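Local coordinates for protein triabin (Triatoma pallidipennis, PDB 1AVG) that inhibits thrombin through a non-covalent one-to-one complex, suppressing thrombin-driven fibrin formation and platelet aggregation but only minimally thrombin's amidolytic activity, at residues C[23-29]-C[52-58]. Residue numbers count along the deposited sequence, not the author numbering.
Sequences GTWYLAH and QIVEIGY
A histidine just past one strand can reach a carboxylate on its neighbour: His29 NE2 (chi1 m) donates to Glu55 OE2 (chi1 and chi2 t) at 2.6 Å, and Arg111 forms a salt bridge with the same oxygen. At the other end Thr24 OG1 donates to Gln52 OE1 (3.0 Å). Between them runs a parallel pair of the lipocalin-like barrel, strand 24-28 beside strand 51-56, in the 1-3-2 order that distinguishes triabin from the up-and-down lipocalin meander. Both backbones are extended, their axes 4.6 Å apart at closest and their N-to-C directions at 14°, Thr24 level with Gln52 and Ala28 with Ile56. Six backbone hydrogen bonds, donated in turn by either strand, link Gln52 N to Gly23 O (2.8 Å), Trp25 N to Gln52 O (2.9 Å), Val54 N to Trp25 O (2.9 Å), Leu27 N to Val54 O (2.8 Å), Ile56 N to Leu27 O (2.7 Å) and, more bent, His29 N to Ile56 O (2.9 Å). Trp25, Leu27, Ile53 and Glu55 occupy one face, where Leu27 and Ile53 meet Phe127. Thr24, Tyr26, Ala28, Gln52, Val54 and Ile56 occupy the other, and helix 138-141 packs on Val54. Tyr26 CD2 lies 3.7 Å from Val54 CB. Beyond Gly57 (phi 81°), Tyr58 CB sits over the His29 ring, 4.1 Å from its centroid.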
# COMPACT_ATOMS: atom_id res chain seq x y z
N GLY C 23 10.79 21.35 -16.25
CA GLY C 23 10.08 20.37 -17.05
C GLY C 23 8.57 20.45 -17.04
O GLY C 23 7.97 21.50 -16.79
N THR C 24 7.94 19.31 -17.31
CA THR C 24 6.49 19.20 -17.37
C THR C 24 5.97 18.12 -16.43
O THR C 24 6.53 17.03 -16.34
CB THR C 24 6.02 18.89 -18.81
OG1 THR C 24 6.57 19.86 -19.72
CG2 THR C 24 4.50 18.90 -18.90
N TRP C 25 4.90 18.46 -15.71
CA TRP C 25 4.24 17.55 -14.79
C TRP C 25 2.79 17.56 -15.23
O TRP C 25 2.26 18.60 -15.62
CB TRP C 25 4.30 18.07 -13.35
CG TRP C 25 5.66 18.04 -12.72
CD1 TRP C 25 6.52 19.09 -12.59
CD2 TRP C 25 6.26 16.93 -12.05
NE1 TRP C 25 7.63 18.70 -11.86
CE2 TRP C 25 7.49 17.38 -11.51
CE3 TRP C 25 5.89 15.60 -11.84
CZ2 TRP C 25 8.34 16.55 -10.78
CZ3 TRP C 25 6.73 14.77 -11.10
CH2 TRP C 25 7.94 15.25 -10.58
N TYR C 26 2.16 16.39 -15.21
CA TYR C 26 0.76 16.26 -15.58
C TYR C 26 0.00 15.96 -14.30
O TYR C 26 0.44 15.16 -13.49
CB TYR C 26 0.59 15.14 -16.59
CG TYR C 26 1.15 15.47 -17.95
CD1 TYR C 26 2.48 15.23 -18.26
CD2 TYR C 26 0.32 15.99 -18.95
CE1 TYR C 26 2.99 15.50 -19.53
CE2 TYR C 26 0.81 16.27 -20.21
CZ TYR C 26 2.14 16.02 -20.50
OH TYR C 26 2.60 16.26 -21.78
N LEU C 27 -1.14 16.60 -14.12
CA LEU C 27 -1.93 16.42 -12.92
C LEU C 27 -3.42 16.22 -13.24
O LEU C 27 -4.09 17.14 -13.69
CB LEU C 27 -1.71 17.64 -12.02
CG LEU C 27 -2.69 18.08 -10.94
CD1 LEU C 27 -2.84 17.04 -9.87
CD2 LEU C 27 -2.16 19.36 -10.34
N ALA C 28 -3.91 15.00 -13.02
CA ALA C 28 -5.31 14.68 -13.27
C ALA C 28 -6.05 14.60 -11.95
O ALA C 28 -5.47 14.25 -10.93
CB ALA C 28 -5.44 13.36 -14.00
N HIS C 29 -7.33 14.94 -11.98
CA HIS C 29 -8.14 14.91 -10.77
C HIS C 29 -8.94 13.64 -10.62
O HIS C 29 -9.75 13.51 -9.70
CB HIS C 29 -9.04 16.14 -10.69
CG HIS C 29 -8.33 17.39 -10.29
ND1 HIS C 29 -8.59 18.05 -9.11
CD2 HIS C 29 -7.34 18.09 -10.90
CE1 HIS C 29 -7.81 19.11 -9.01
NE2 HIS C 29 -7.03 19.15 -10.08
N GLN C 52 5.92 23.46 -16.70
CA GLN C 52 4.58 23.41 -17.26
C GLN C 52 3.78 22.35 -16.53
O GLN C 52 4.12 21.17 -16.56
CB GLN C 52 4.63 23.08 -18.75
CG GLN C 52 5.54 23.97 -19.57
CD GLN C 52 5.62 23.52 -21.01
OE1 GLN C 52 5.79 22.34 -21.31
NE2 GLN C 52 5.47 24.47 -21.92
N ILE C 53 2.75 22.79 -15.81
CA ILE C 53 1.88 21.88 -15.09
C ILE C 53 0.62 21.81 -15.94
O ILE C 53 0.00 22.83 -16.21
CB ILE C 53 1.50 22.41 -13.69
CG1 ILE C 53 2.74 22.82 -12.88
CG2 ILE C 53 0.68 21.36 -12.95
CD1 ILE C 53 3.36 21.73 -12.05
N VAL C 54 0.31 20.63 -16.44
CA VAL C 54 -0.89 20.44 -17.24
C VAL C 54 -1.90 19.82 -16.28
O VAL C 54 -1.71 18.70 -15.83
CB VAL C 54 -0.63 19.50 -18.43
CG1 VAL C 54 -1.91 19.19 -19.16
CG2 VAL C 54 0.36 20.14 -19.38
N GLU C 55 -2.92 20.59 -15.90
CA GLU C 55 -3.94 20.12 -14.98
C GLU C 55 -5.19 19.67 -15.72
O GLU C 55 -5.70 20.38 -16.57
CB GLU C 55 -4.29 21.22 -13.97
CG GLU C 55 -5.24 20.76 -12.88
CD GLU C 55 -5.22 21.65 -11.66
OE1 GLU C 55 -4.31 22.50 -11.55
OE2 GLU C 55 -6.10 21.50 -10.79
N ILE C 56 -5.71 18.50 -15.34
CA ILE C 56 -6.88 17.93 -15.99
C ILE C 56 -8.00 17.59 -15.01
O ILE C 56 -7.73 17.15 -13.89
CB ILE C 56 -6.50 16.62 -16.70
CG1 ILE C 56 -5.30 16.85 -17.62
CG2 ILE C 56 -7.66 16.09 -17.49
CD1 ILE C 56 -4.28 15.73 -17.59
N GLY C 57 -9.24 17.80 -15.44
CA GLY C 57 -10.41 17.47 -14.63
C GLY C 57 -10.86 18.44 -13.55
O GLY C 57 -11.76 18.11 -12.75
N TYR C 58 -10.24 19.62 -13.50
CA TYR C 58 -10.60 20.60 -12.49
C TYR C 58 -11.71 21.49 -13.01
O TYR C 58 -11.47 22.47 -13.70
CB TYR C 58 -9.38 21.43 -12.09
CG TYR C 58 -9.55 22.20 -10.80
CD1 TYR C 58 -10.13 21.62 -9.68
CD2 TYR C 58 -9.10 23.52 -10.70
CE1 TYR C 58 -10.27 22.32 -8.50
CE2 TYR C 58 -9.23 24.23 -9.52
CZ TYR C 58 -9.82 23.63 -8.42
OH TYR C 58 -9.96 24.35 -7.26